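Long-range contacts in SusD superfamily protein (Parabacteroides distasonis, PDB 3OTN), which is a putative outer-membrane protein of the SusD family that probably binds carbohydrate or another nutrient at the cell surface: residues A[48-53]-A[62-67]; A[95-100]-A[116-121]; A[261-266]-A[276-281]; A[289-294]-A[435-440]. One frame throughout, in Å; residues are numbered along the deposited sequence.

Contact 1: residues A[48-53]-A[62-67]; sequences LEYMTG and SNYKDF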
loop_
_atom_site.group_PDB
_atom_site.type_symbol
_atom_site.label_atom_id
_atom_site.label_comp_id
_atom_site.label_asym_id
_atom_site.label_seq_id
_atom_site.Cartn_x
_atom_site.Cartn_y
_atom_site.Cartn_z
ATOM N N LEU A 48 6.044 -4.345 -4.367
ATOM C CA LEU A 48 5.620 -3.000 -4.740
ATOM C C LEU A 48 6.681 -1.933 -4.509
ATOM O O LEU A 48 6.456 -0.786 -4.846
ATOM C CB LEU A 48 4.331 -2.638 -4.011
ATOM C CG LEU A 48 3.148 -3.617 -4.135
ATOM C CD1 LEU A 48 1.983 -3.122 -3.295
ATOM C CD2 LEU A 48 2.719 -3.825 -5.573
ATOM N N GLU A 49 7.822 -2.305 -3.939
ATOM C CA GLU A 49 8.953 -1.387 -3.785
ATOM C C GLU A 49 10.128 -1.688 -4.674
ATOM O O GLU A 49 10.945 -0.794 -4.953
ATOM C CB GLU A 49 9.416 -1.363 -2.326
ATOM C CG GLU A 49 8.294 -0.912 -1.330
ATOM C CD GLU A 49 7.772 0.493 -1.602
ATOM O OE1 GLU A 49 8.542 1.378 -2.061
ATOM O OE2 GLU A 49 6.579 0.734 -1.349
ATOM N N TYR A 50 10.253 -2.931 -5.105
ATOM C CA TYR A 50 11.467 -3.318 -5.859
ATOM C C TYR A 50 11.559 -2.823 -7.277
ATOM O O TYR A 50 12.673 -2.817 -7.825
ATOM C CB TYR A 50 11.705 -4.816 -5.783
ATOM C CG TYR A 50 12.352 -5.343 -4.512
ATOM C CD1 TYR A 50 12.946 -4.510 -3.557
ATOM C CD2 TYR A 50 12.461 -6.718 -4.321
ATOM C CE1 TYR A 50 13.609 -5.052 -2.461
ATOM C CE2 TYR A 50 13.093 -7.251 -3.219
ATOM C CZ TYR A 50 13.653 -6.413 -2.287
ATOM O OH TYR A 50 14.305 -6.998 -1.215
HETATM N N MSE A 51 10.469 -2.335 -7.876
HETATM C CA MSE A 51 10.556 -1.837 -9.236
HETATM C C MSE A 51 10.551 -0.323 -9.352
HETATM O O MSE A 51 10.731 0.179 -10.452
HETATM C CB MSE A 51 9.470 -2.411 -10.136
HETATM C CG MSE A 51 9.582 -3.914 -10.360
HETATM SE SE MSE A 51 11.197 -4.420 -11.319
HETATM C CE MSE A 51 11.456 -3.099 -12.612
ATOM N N THR A 52 10.427 0.404 -8.241
ATOM C CA THR A 52 10.428 1.851 -8.297
ATOM C C THR A 52 11.765 2.428 -8.710
ATOM O O THR A 52 11.805 3.555 -9.185
ATOM C CB THR A 52 10.069 2.539 -6.954
ATOM O OG1 THR A 52 11.108 2.296 -6.003
ATOM C CG2 THR A 52 8.733 2.053 -6.400
ATOM N N GLY A 53 12.852 1.682 -8.498
ATOM C CA GLY A 53 14.196 2.213 -8.651
ATOM C C GLY A 53 14.692 3.082 -7.498
ATOM O O GLY A 53 15.791 3.662 -7.578
ATOM N N SER A 62 16.363 -12.070 -0.947
ATOM C CA SER A 62 15.130 -11.296 -1.223
ATOM C C SER A 62 14.754 -11.260 -2.695
ATOM O O SER A 62 13.682 -10.738 -3.038
ATOM C CB SER A 62 15.250 -9.865 -0.714
ATOM O OG SER A 62 16.395 -9.209 -1.236
ATOM N N ASN A 63 15.629 -11.790 -3.555
ATOM C CA ASN A 63 15.416 -11.804 -5.005
ATOM C C ASN A 63 15.351 -10.381 -5.560
ATOM O O ASN A 63 14.844 -10.205 -6.669
ATOM C CB ASN A 63 14.155 -12.633 -5.391
ATOM C CG ASN A 63 14.040 -12.918 -6.907
ATOM O OD1 ASN A 63 15.060 -13.013 -7.597
ATOM N ND2 ASN A 63 12.789 -13.071 -7.414
ATOM N N TYR A 64 15.908 -9.383 -4.846
ATOM C CA TYR A 64 15.985 -8.038 -5.435
ATOM C C TYR A 64 16.653 -8.117 -6.794
ATOM O O TYR A 64 16.224 -7.405 -7.699
ATOM C CB TYR A 64 16.712 -6.987 -4.570
ATOM C CG TYR A 64 16.840 -5.642 -5.285
ATOM C CD1 TYR A 64 15.719 -5.001 -5.817
ATOM C CD2 TYR A 64 18.079 -5.047 -5.492
ATOM C CE1 TYR A 64 15.826 -3.790 -6.501
ATOM C CE2 TYR A 64 18.191 -3.827 -6.147
ATOM C CZ TYR A 64 17.068 -3.215 -6.664
ATOM O OH TYR A 64 17.192 -2.033 -7.351
ATOM N N LYS A 65 17.658 -9.001 -6.949
ATOM C CA LYS A 65 18.401 -9.140 -8.212
ATOM C C LYS A 65 17.545 -9.242 -9.475
ATOM O O LYS A 65 17.843 -8.561 -10.446
ATOM C CB LYS A 65 19.380 -10.337 -8.189
ATOM N N ASP A 66 16.527 -10.112 -9.481
ATOM C CA ASP A 66 15.605 -10.234 -10.646
ATOM C C ASP A 66 15.028 -8.841 -11.049
ATOM O O ASP A 66 14.941 -8.499 -12.228
ATOM C CB ASP A 66 14.397 -11.127 -10.328
ATOM C CG ASP A 66 14.642 -12.611 -10.523
ATOM O OD1 ASP A 66 15.796 -13.055 -10.649
ATOM O OD2 ASP A 66 13.621 -13.336 -10.490
ATOM N N PHE A 67 14.626 -8.081 -10.044
ATOM C CA PHE A 67 13.986 -6.779 -10.218
ATOM C C PHE A 67 15.027 -5.757 -10.693
ATOM O O PHE A 67 14.784 -5.051 -11.663
ATOM C CB PHE A 67 13.286 -6.327 -8.931
ATOM C CG PHE A 67 12.242 -7.311 -8.439
ATOM C CD1 PHE A 67 12.613 -8.373 -7.651
ATOM C CD2 PHE A 67 10.918 -7.207 -8.821
ATOM C CE1 PHE A 67 11.701 -9.315 -7.212
ATOM C CE2 PHE A 67 9.978 -8.161 -8.395
ATOM C CZ PHE A 67 10.384 -9.207 -7.567
HETATM O O HOH W 1 14.997 -1.485 -8.990
#
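Aromatic contacts carry most of the meeting between Tyr50 and the segment 62-67. The Tyr64 ring turns its edge to one face of the Tyr50 ring, with centroids 4.9 Å apart and planes at 57°, an edge-to-face pair in which CD1 of Tyr64 lies above the rim of Tyr50. CB of Tyr64 reaches the same ring as a CH-pi contact, 4.0 Å from its centroid. Tyr50 in turn places its own CB over the face of the Phe67 ring, 4.1 Å from that centroid, while the two rings themselves meet obliquely. The selenium of Met51, a selenomethionine, sits 3.7 Å from Phe67 CB; the bend at chi2 (-65°) brings SE to the edge of the Phe67 ring, a Met-aromatic contact.

Polar links are fewer. A bound water donates to Tyr50 O at 2.9 Å and also bonds to Tyr64 OH at 2.8 Å, bridging backbone and phenol. Tyr50 OH lies 3.0 Å from Ser62 OG, but its clear hydrogen bond goes to Ser284 O, and Ser62 OG is bonded to Asn59 O. An alanine in place of Tyr50 would probably open a gap beneath the Tyr64 edge and leave Ser284 O without this donor. The arrangement is a buried aromatic cluster, here joining the loop before strand 55-56 to the short helix 64-68 and the residues just before it.

Contact 2: residues A[95-100]-A[116-121]; sequences LALQKL and AEVKFM. With ACT (acetate ion), chain F.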
loop_
_atom_site.group_PDB
_atom_site.type_symbol
_atom_site.label_atom_id
_atom_site.label_comp_id
_atom_site.label_asym_id
_atom_site.label_seq_id
_atom_site.Cartn_x
_atom_site.Cartn_y
_atom_site.Cartn_z
ATOM N N LEU A 95 -18.241 -16.476 -0.201
ATOM C CA LEU A 95 -18.977 -17.374 0.679
ATOM C C LEU A 95 -19.679 -16.601 1.808
ATOM O O LEU A 95 -20.844 -16.881 2.152
ATOM C CB LEU A 95 -18.003 -18.433 1.236
ATOM C CG LEU A 95 -18.520 -19.578 2.112
ATOM C CD1 LEU A 95 -19.769 -20.217 1.504
ATOM C CD2 LEU A 95 -17.404 -20.613 2.324
ATOM N N ALA A 96 -18.965 -15.635 2.388
ATOM C CA ALA A 96 -19.516 -14.731 3.396
ATOM C C ALA A 96 -20.778 -14.002 2.888
ATOM O O ALA A 96 -21.805 -13.961 3.588
ATOM C CB ALA A 96 -18.420 -13.691 3.829
ATOM N N LEU A 97 -20.718 -13.458 1.668
ATOM C CA LEU A 97 -21.862 -12.752 1.096
ATOM C C LEU A 97 -23.030 -13.695 0.818
ATOM O O LEU A 97 -24.185 -13.310 1.013
ATOM C CB LEU A 97 -21.481 -11.958 -0.149
ATOM C CG LEU A 97 -20.599 -10.716 0.071
ATOM C CD1 LEU A 97 -19.978 -10.167 -1.245
ATOM C CD2 LEU A 97 -21.357 -9.667 0.849
ATOM N N GLN A 98 -22.749 -14.918 0.377
ATOM C CA GLN A 98 -23.828 -15.897 0.135
ATOM C C GLN A 98 -24.512 -16.239 1.449
ATOM O O GLN A 98 -25.727 -16.168 1.543
ATOM C CB GLN A 98 -23.303 -17.174 -0.495
ATOM C CG GLN A 98 -24.402 -18.196 -0.813
ATOM C CD GLN A 98 -23.879 -19.596 -1.081
ATOM O OE1 GLN A 98 -23.289 -20.237 -0.204
ATOM N NE2 GLN A 98 -24.144 -20.100 -2.273
ATOM N N LYS A 99 -23.723 -16.531 2.486
ATOM C CA LYS A 99 -24.300 -16.907 3.780
ATOM C C LYS A 99 -24.987 -15.737 4.502
ATOM O O LYS A 99 -26.088 -15.906 5.068
ATOM C CB LYS A 99 -23.291 -17.630 4.672
ATOM C CG LYS A 99 -22.744 -18.986 4.098
ATOM C CD LYS A 99 -23.859 -20.021 3.982
ATOM C CE LYS A 99 -23.355 -21.456 3.718
ATOM N NZ LYS A 99 -24.437 -22.190 2.990
ATOM N N LEU A 100 -24.390 -14.549 4.456
ATOM C CA LEU A 100 -25.026 -13.351 5.054
ATOM C C LEU A 100 -26.423 -13.050 4.484
ATOM O O LEU A 100 -27.307 -12.584 5.215
ATOM C CB LEU A 100 -24.124 -12.119 4.968
ATOM C CG LEU A 100 -22.928 -12.173 5.940
ATOM C CD1 LEU A 100 -21.847 -11.143 5.552
ATOM C CD2 LEU A 100 -23.377 -11.975 7.405
ATOM N N ALA A 116 -21.665 -4.810 3.798
ATOM C CA ALA A 116 -20.856 -3.677 3.314
ATOM C C ALA A 116 -19.359 -3.888 3.591
ATOM O O ALA A 116 -18.501 -3.520 2.781
ATOM C CB ALA A 116 -21.353 -2.337 3.928
ATOM N N GLU A 117 -19.027 -4.453 4.741
ATOM C CA GLU A 117 -17.615 -4.683 5.088
ATOM C C GLU A 117 -17.005 -5.699 4.085
ATOM O O GLU A 117 -15.876 -5.553 3.636
ATOM C CB GLU A 117 -17.474 -5.206 6.525
ATOM C CG GLU A 117 -17.931 -4.231 7.623
ATOM C CD GLU A 117 -17.812 -4.794 9.033
ATOM O OE1 GLU A 117 -16.803 -5.450 9.362
ATOM O OE2 GLU A 117 -18.743 -4.578 9.825
ATOM N N VAL A 118 -17.764 -6.737 3.791
ATOM C CA VAL A 118 -17.353 -7.829 2.914
ATOM C C VAL A 118 -17.269 -7.331 1.490
ATOM O O VAL A 118 -16.323 -7.676 0.784
ATOM C CB VAL A 118 -18.279 -9.076 3.076
ATOM C CG1 VAL A 118 -17.855 -10.254 2.089
ATOM C CG2 VAL A 118 -18.255 -9.535 4.557
ATOM N N LYS A 119 -18.221 -6.506 1.054
ATOM C CA LYS A 119 -18.136 -5.982 -0.310
ATOM C C LYS A 119 -16.937 -5.051 -0.448
ATOM O O LYS A 119 -16.260 -5.078 -1.479
ATOM C CB LYS A 119 -19.411 -5.276 -0.739
ATOM C CG LYS A 119 -20.561 -6.216 -1.016
ATOM C CD LYS A 119 -21.834 -5.402 -1.197
ATOM C CE LYS A 119 -23.072 -6.295 -1.328
ATOM N NZ LYS A 119 -24.271 -5.453 -1.641
ATOM N N PHE A 120 -16.683 -4.220 0.573
ATOM C CA PHE A 120 -15.466 -3.404 0.599
ATOM C C PHE A 120 -14.244 -4.297 0.393
ATOM O O PHE A 120 -13.385 -3.976 -0.431
ATOM C CB PHE A 120 -15.326 -2.600 1.903
ATOM C CG PHE A 120 -13.933 -2.055 2.146
ATOM C CD1 PHE A 120 -13.562 -0.783 1.677
ATOM C CD2 PHE A 120 -13.003 -2.800 2.843
ATOM C CE1 PHE A 120 -12.278 -0.279 1.903
ATOM C CE2 PHE A 120 -11.703 -2.319 3.044
ATOM C CZ PHE A 120 -11.352 -1.037 2.592
HETATM N N MSE A 121 -14.189 -5.430 1.113
HETATM C CA MSE A 121 -12.996 -6.265 1.092
HETATM C C MSE A 121 -12.774 -6.924 -0.272
HETATM O O MSE A 121 -11.634 -7.075 -0.727
HETATM C CB MSE A 121 -13.046 -7.353 2.194
HETATM C CG MSE A 121 -11.687 -7.608 2.820
HETATM SE SE MSE A 121 -11.068 -6.163 3.902
HETATM C CE MSE A 121 -12.248 -6.578 5.356
HETATM C C ACT F . -25.089 -4.067 1.155
HETATM O O ACT F . -24.720 -3.293 0.228
HETATM O OXT ACT F . -24.753 -3.678 2.295
HETATM C CH3 ACT F . -25.859 -5.352 0.924
#
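Leu97 and Val118 face each other where two helical segments run nearly antiparallel, their local axes 9.8 Å apart at closest approach and 157° between directions. Their CA atoms are the nearest pair across the segments, 6.9 Å apart. Val118 is central: its CG1, anti to the backbone N (chi1 178°), projects at CG of Leu97 at 3.4 Å, tighter than usual van der Waals contact. The two side chains slide past each other in opposite directions, and CD2 of Leu97 closes on CB of Val118. CB of Ala96 also touches CG1, at 3.9 Å, whereas the other branch, CG2, meets CD1 of Leu100 at 4.1 Å. Both methyl groups of Val118 thus pack against the opposing helix.

Lys119 adds its aliphatic part, CG lying 4.0 Å from CD1 of Leu97, and its extended chain carries NZ onward to a salt bridge with Glu170 and a weak hydrogen bond to an acetate, probably from the crystallisation liquor. The contact is apolar helix-helix packing between the end of helix 79-100 and helix 108-133, with Met115 of the latter also against Leu97 and Leu100. Helix 15-25 covers Leu100 through Ala19 and Thr23, while Phe120 packs on helix 187-202.

Contact 3: residues A[261-266]-A[276-281]; sequences HNESVR and SAYDLE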
loop_
_atom_site.group_PDB
_atom_site.type_symbol
_atom_site.label_atom_id
_atom_site.label_comp_id
_atom_site.label_asym_id
_atom_site.label_seq_id
_atom_site.Cartn_x
_atom_site.Cartn_y
_atom_site.Cartn_z
ATOM N N HIS A 261 2.597 -10.347 15.162
ATOM C CA HIS A 261 3.626 -9.343 15.380
ATOM C C HIS A 261 4.070 -8.825 14.008
ATOM O O HIS A 261 4.058 -9.574 13.015
ATOM C CB HIS A 261 4.817 -9.902 16.191
ATOM C CG HIS A 261 4.414 -10.502 17.504
ATOM N ND1 HIS A 261 5.111 -11.521 18.110
ATOM C CD2 HIS A 261 3.321 -10.287 18.274
ATOM C CE1 HIS A 261 4.487 -11.880 19.220
ATOM N NE2 HIS A 261 3.393 -11.152 19.341
ATOM N N ASN A 262 4.444 -7.551 13.948
ATOM C CA ASN A 262 4.890 -6.917 12.696
ATOM C C ASN A 262 6.371 -7.226 12.464
ATOM O O ASN A 262 7.259 -6.519 12.951
ATOM C CB ASN A 262 4.662 -5.411 12.739
ATOM C CG ASN A 262 5.011 -4.737 11.456
ATOM O OD1 ASN A 262 5.656 -5.321 10.596
ATOM N ND2 ASN A 262 4.656 -3.465 11.346
ATOM N N GLU A 263 6.626 -8.288 11.712
ATOM C CA GLU A 263 7.996 -8.698 11.405
ATOM C C GLU A 263 8.651 -7.799 10.380
ATOM O O GLU A 263 9.847 -7.767 10.301
ATOM C CB GLU A 263 8.060 -10.180 10.982
ATOM C CG GLU A 263 7.815 -11.174 12.162
ATOM C CD GLU A 263 8.864 -11.064 13.303
ATOM O OE1 GLU A 263 10.000 -11.507 13.085
ATOM O OE2 GLU A 263 8.552 -10.569 14.431
ATOM N N SER A 264 7.868 -7.077 9.578
ATOM C CA SER A 264 8.417 -6.181 8.564
ATOM C C SER A 264 9.290 -5.068 9.133
ATOM O O SER A 264 10.108 -4.492 8.392
ATOM C CB SER A 264 7.321 -5.585 7.679
ATOM O OG SER A 264 6.513 -4.598 8.324
ATOM N N VAL A 265 9.141 -4.764 10.429
ATOM C CA VAL A 265 10.029 -3.798 11.094
ATOM C C VAL A 265 11.514 -4.143 10.827
ATOM O O VAL A 265 12.323 -3.264 10.561
ATOM C CB VAL A 265 9.677 -3.690 12.614
ATOM C CG1 VAL A 265 10.762 -2.922 13.398
ATOM C CG2 VAL A 265 8.292 -3.050 12.791
ATOM N N ARG A 266 11.827 -5.438 10.804
ATOM C CA ARG A 266 13.207 -5.948 10.612
ATOM C C ARG A 266 13.750 -5.793 9.181
ATOM O O ARG A 266 14.971 -5.825 8.969
ATOM C CB ARG A 266 13.239 -7.458 10.922
ATOM C CG ARG A 266 12.873 -7.854 12.306
ATOM C CD ARG A 266 12.520 -9.354 12.387
ATOM N NE ARG A 266 13.723 -10.153 12.401
ATOM C CZ ARG A 266 13.789 -11.461 12.661
ATOM N NH1 ARG A 266 12.704 -12.171 12.930
ATOM N NH2 ARG A 266 14.980 -12.063 12.635
ATOM N N SER A 276 19.676 -4.110 17.031
ATOM C CA SER A 276 18.354 -4.491 17.522
ATOM C C SER A 276 18.342 -5.725 18.412
ATOM O O SER A 276 19.337 -6.447 18.514
ATOM C CB SER A 276 17.411 -4.754 16.351
ATOM O OG SER A 276 17.559 -6.059 15.858
ATOM N N ALA A 277 17.179 -5.945 19.029
ATOM C CA ALA A 277 16.892 -7.094 19.917
ATOM C C ALA A 277 16.519 -8.327 19.109
ATOM O O ALA A 277 16.472 -9.417 19.645
ATOM C CB ALA A 277 15.732 -6.760 20.890
ATOM N N TYR A 278 16.219 -8.150 17.826
ATOM C CA TYR A 278 15.903 -9.283 16.958
ATOM C C TYR A 278 17.121 -10.197 16.803
ATOM O O TYR A 278 18.259 -9.732 16.886
ATOM C CB TYR A 278 15.470 -8.794 15.588
ATOM C CG TYR A 278 14.166 -8.033 15.597
ATOM C CD1 TYR A 278 12.947 -8.712 15.646
ATOM C CD2 TYR A 278 14.143 -6.639 15.539
ATOM C CE1 TYR A 278 11.730 -8.016 15.676
ATOM C CE2 TYR A 278 12.934 -5.929 15.548
ATOM C CZ TYR A 278 11.724 -6.621 15.617
ATOM O OH TYR A 278 10.515 -5.909 15.607
ATOM N N ASP A 279 16.899 -11.485 16.558
ATOM C CA ASP A 279 18.054 -12.367 16.344
ATOM C C ASP A 279 18.867 -12.005 15.086
ATOM O O ASP A 279 20.083 -12.229 15.058
ATOM C CB ASP A 279 17.701 -13.862 16.417
ATOM C CG ASP A 279 16.646 -14.278 15.438
ATOM O OD1 ASP A 279 16.158 -13.442 14.660
ATOM O OD2 ASP A 279 16.304 -15.476 15.443
ATOM N N LEU A 280 18.207 -11.418 14.080
ATOM C CA LEU A 280 18.871 -10.918 12.866
ATOM C C LEU A 280 18.087 -9.788 12.212
ATOM O O LEU A 280 16.853 -9.833 12.142
ATOM C CB LEU A 280 19.049 -12.044 11.838
ATOM C CG LEU A 280 20.262 -12.999 12.061
ATOM C CD1 LEU A 280 20.394 -14.011 10.917
ATOM C CD2 LEU A 280 21.620 -12.250 12.253
ATOM N N GLU A 281 18.813 -8.778 11.739
ATOM C CA GLU A 281 18.244 -7.722 10.940
ATOM C C GLU A 281 18.421 -8.117 9.477
ATOM O O GLU A 281 19.463 -8.642 9.113
ATOM C CB GLU A 281 18.978 -6.416 11.206
ATOM C CG GLU A 281 18.937 -5.980 12.652
ATOM C CD GLU A 281 20.109 -6.463 13.512
ATOM O OE1 GLU A 281 21.170 -6.885 12.978
ATOM O OE2 GLU A 281 19.984 -6.359 14.746
HETATM O O HOH W 2 8.285 -7.644 15.253
#
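Arg266 packed on Tyr278 makes a partly buried contact between two parts of the long connection from strand 249-253 to strand 286-287. The arginine lies over one face of the tyrosine: its CG stands above the ring centre, 3.3 Å from the centroid and 7° off the normal, a CH-pi contact. CD is 3.3 Å from Tyr278 CD1, and the guanidinium plane is only 10° from that of the ring. A bend at chi3 (78°) turns NE out of the line of the chain. NE and NH2 then grip Leu280 O side-on, at 3.2 Å and 3.0 Å, NH2 on a lone pair and NE nearly in line with the carbonyl. NH2 makes a salt bridge to Asp279 OD1 at 2.7 Å, and NH1 makes another, to Glu263 OE1 at 2.8 Å. At the far end of the ring, Tyr278 OH donates to a water that also donates to Asn262 O and Glu263 OE2.

All three guanidinium nitrogens thus have acceptors, which should fix the rotation of the group, lying beyond the ring's rim nearly parallel to its plane. The two flanking carboxylates would probably stabilise the arginine's positive charge, which in turn would ease their mutual repulsion.

Contact 4: residues A[289-294]-A[435-440]; sequences KEFVES and RDDKSG. With ACT (acetate ion), chain I.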
loop_
_atom_site.group_PDB
_atom_site.type_symbol
_atom_site.label_atom_id
_atom_site.label_comp_id
_atom_site.label_asym_id
_atom_site.label_seq_id
_atom_site.Cartn_x
_atom_site.Cartn_y
_atom_site.Cartn_z
ATOM N N LYS A 289 20.596 6.223 -2.131
ATOM C CA LYS A 289 21.253 7.513 -1.898
ATOM C C LYS A 289 20.658 8.605 -2.808
ATOM O O LYS A 289 20.410 9.695 -2.360
ATOM C CB LYS A 289 22.768 7.340 -2.135
ATOM C CG LYS A 289 23.620 8.615 -2.253
ATOM C CD LYS A 289 25.053 8.264 -2.754
ATOM C CE LYS A 289 25.660 9.387 -3.624
ATOM N NZ LYS A 289 26.042 10.599 -2.852
ATOM N N GLU A 290 20.400 8.281 -4.072
ATOM C CA GLU A 290 19.836 9.226 -5.073
ATOM C C GLU A 290 18.431 9.735 -4.732
ATOM O O GLU A 290 18.121 10.918 -4.931
ATOM C CB GLU A 290 19.799 8.604 -6.492
ATOM C CG GLU A 290 21.172 8.319 -7.137
ATOM C CD GLU A 290 21.780 6.959 -6.744
ATOM O OE1 GLU A 290 21.272 6.278 -5.797
ATOM O OE2 GLU A 290 22.779 6.593 -7.379
ATOM N N PHE A 291 17.575 8.856 -4.205
ATOM C CA PHE A 291 16.271 9.293 -3.746
ATOM C C PHE A 291 16.369 10.155 -2.513
ATOM O O PHE A 291 15.704 11.196 -2.432
ATOM C CB PHE A 291 15.324 8.132 -3.485
ATOM C CG PHE A 291 13.942 8.569 -3.059
ATOM C CD1 PHE A 291 13.182 9.394 -3.874
ATOM C CD2 PHE A 291 13.417 8.176 -1.826
ATOM C CE1 PHE A 291 11.894 9.802 -3.487
ATOM C CE2 PHE A 291 12.150 8.578 -1.423
ATOM C CZ PHE A 291 11.373 9.388 -2.260
ATOM N N VAL A 292 17.174 9.732 -1.541
ATOM C CA VAL A 292 17.302 10.500 -0.306
ATOM C C VAL A 292 17.806 11.908 -0.638
ATOM O O VAL A 292 17.280 12.912 -0.124
ATOM C CB VAL A 292 18.200 9.781 0.710
ATOM C CG1 VAL A 292 18.553 10.702 1.901
ATOM C CG2 VAL A 292 17.511 8.480 1.201
ATOM N N GLU A 293 18.786 11.994 -1.541
ATOM C CA GLU A 293 19.403 13.284 -1.868
ATOM C C GLU A 293 18.543 14.144 -2.819
ATOM O O GLU A 293 18.921 15.262 -3.094
ATOM C CB GLU A 293 20.833 13.057 -2.381
ATOM C CG GLU A 293 21.671 12.454 -1.224
ATOM C CD GLU A 293 23.118 12.166 -1.528
ATOM O OE1 GLU A 293 23.521 12.280 -2.701
ATOM O OE2 GLU A 293 23.842 11.838 -0.548
ATOM N N SER A 294 17.398 13.614 -3.291
ATOM C CA SER A 294 16.452 14.349 -4.162
ATOM C C SER A 294 15.453 15.248 -3.437
ATOM O O SER A 294 14.777 16.052 -4.081
ATOM C CB SER A 294 15.659 13.377 -5.057
ATOM O OG SER A 294 14.651 12.651 -4.376
ATOM N N ARG A 435 9.438 9.777 -11.559
ATOM C CA ARG A 435 10.211 10.932 -11.137
ATOM C C ARG A 435 11.716 10.603 -11.200
ATOM O O ARG A 435 12.176 9.667 -10.569
ATOM C CB ARG A 435 9.834 11.355 -9.713
ATOM C CG ARG A 435 10.350 12.724 -9.346
ATOM C CD ARG A 435 10.088 13.060 -7.878
ATOM N NE ARG A 435 10.274 14.485 -7.656
ATOM C CZ ARG A 435 11.439 15.090 -7.451
ATOM N NH1 ARG A 435 12.600 14.412 -7.415
ATOM N NH2 ARG A 435 11.446 16.400 -7.273
ATOM N N ASP A 436 12.468 11.380 -11.969
ATOM C CA ASP A 436 13.908 11.227 -12.055
ATOM C C ASP A 436 14.579 11.930 -10.875
ATOM O O ASP A 436 14.329 13.107 -10.620
ATOM C CB ASP A 436 14.449 11.818 -13.366
ATOM C CG ASP A 436 15.968 11.666 -13.481
ATOM O OD1 ASP A 436 16.451 10.522 -13.530
ATOM O OD2 ASP A 436 16.655 12.693 -13.506
ATOM N N ASP A 437 15.447 11.225 -10.163
ATOM C CA ASP A 437 15.977 11.744 -8.885
ATOM C C ASP A 437 16.879 12.978 -9.094
ATOM O O ASP A 437 16.808 13.936 -8.329
ATOM C CB ASP A 437 16.768 10.673 -8.171
ATOM C CG ASP A 437 15.926 9.504 -7.762
ATOM O OD1 ASP A 437 14.780 9.739 -7.334
ATOM O OD2 ASP A 437 16.415 8.351 -7.861
ATOM N N LYS A 438 17.696 12.935 -10.138
ATOM C CA LYS A 438 18.682 13.976 -10.395
ATOM C C LYS A 438 18.020 15.290 -10.836
ATOM O O LYS A 438 18.361 16.354 -10.336
ATOM C CB LYS A 438 19.698 13.507 -11.462
ATOM N N SER A 439 17.053 15.211 -11.748
ATOM C CA SER A 439 16.488 16.424 -12.374
ATOM C C SER A 439 15.159 16.838 -11.748
ATOM O O SER A 439 14.729 17.974 -11.894
ATOM C CB SER A 439 16.303 16.190 -13.870
ATOM O OG SER A 439 15.276 15.248 -14.107
ATOM N N GLY A 440 14.494 15.898 -11.082
ATOM C CA GLY A 440 13.184 16.142 -10.514
ATOM C C GLY A 440 12.084 16.155 -11.559
ATOM O O GLY A 440 10.930 16.473 -11.235
HETATM C C ACT I . 15.384 17.325 -7.319
HETATM O O ACT I . 14.597 16.505 -6.783
HETATM O OXT ACT I . 16.440 16.830 -7.735
HETATM C CH3 ACT I . 15.123 18.797 -7.483
HETATM O O HOH W 3 13.076 11.788 -6.576
#
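A small polar site holding a water and an acetate, the latter probably from the crystallisation liquor, lies where Ser294 and Phe291 meet Asp437 and Arg435. The water ties three side chains together: it donates to Ser294 OG and to Asp437 OD1, each at 2.8 Å, and accepts from Arg435 NH1. Ser294 OG, placed between the backbone N and the carbonyl carbon (chi1 74°), also donates to Phe291 O at 2.6 Å, so the hydroxyl is held from two directions. Arg435 NH1 and NH2 both donate to atom O of the acetate, NH1 at 3.0 Å, with that oxygen at the guanidinium edge.

The direct contacts are van der Waals ones. CB of Asp437 rests 3.5 Å from Glu290 O, and OD2 lies by Glu290 CB. OD1 approaches the Phe291 ring at its edge, 3.8 Å from CD1, with the carboxylate and ring planes 53° apart. Ser294 CB sits 3.5 Å from Asp437 O. Asp437 OD1 also forms a salt bridge with Lys54, so an alanine here would probably leave that lysine without this counter-charge and the bridging water without one of its acceptors.

The contact joins the short helix 289-292 and Ser294, two residues beyond its end, to the end of strand 433-435 and the turn that leads to strand 442-444. Helix 403-418 flanks it, Phe416 touching Ser294 and Arg435, and Asp412 pairing with Arg435 NE.

How the contacts relate
The four contacts lie in series along the chain and none touches another. Contacts 1 and 4 are the closest, their nearest atoms about 5 Å apart and centres about 18 Å; Lys54, which follows residues 48-53 directly, pairs with Asp437 of contact 4. Contact 3 lies farther from contact 1, nearest atoms about 10 Å and centres about 21 Å apart, although the chain leaving residues 276-281 soon reaches Ser284, the partner of Tyr50. Contact 2 stands apart, its centre about 34 Å from that of contact 1 and about 44 Å from that of contact 4, on the opposite side of the chain's centre from both. Acetate ions mark contacts 2 and 4, but, probably coming from the crystallisation liquor, they do not identify a nutrient site at either.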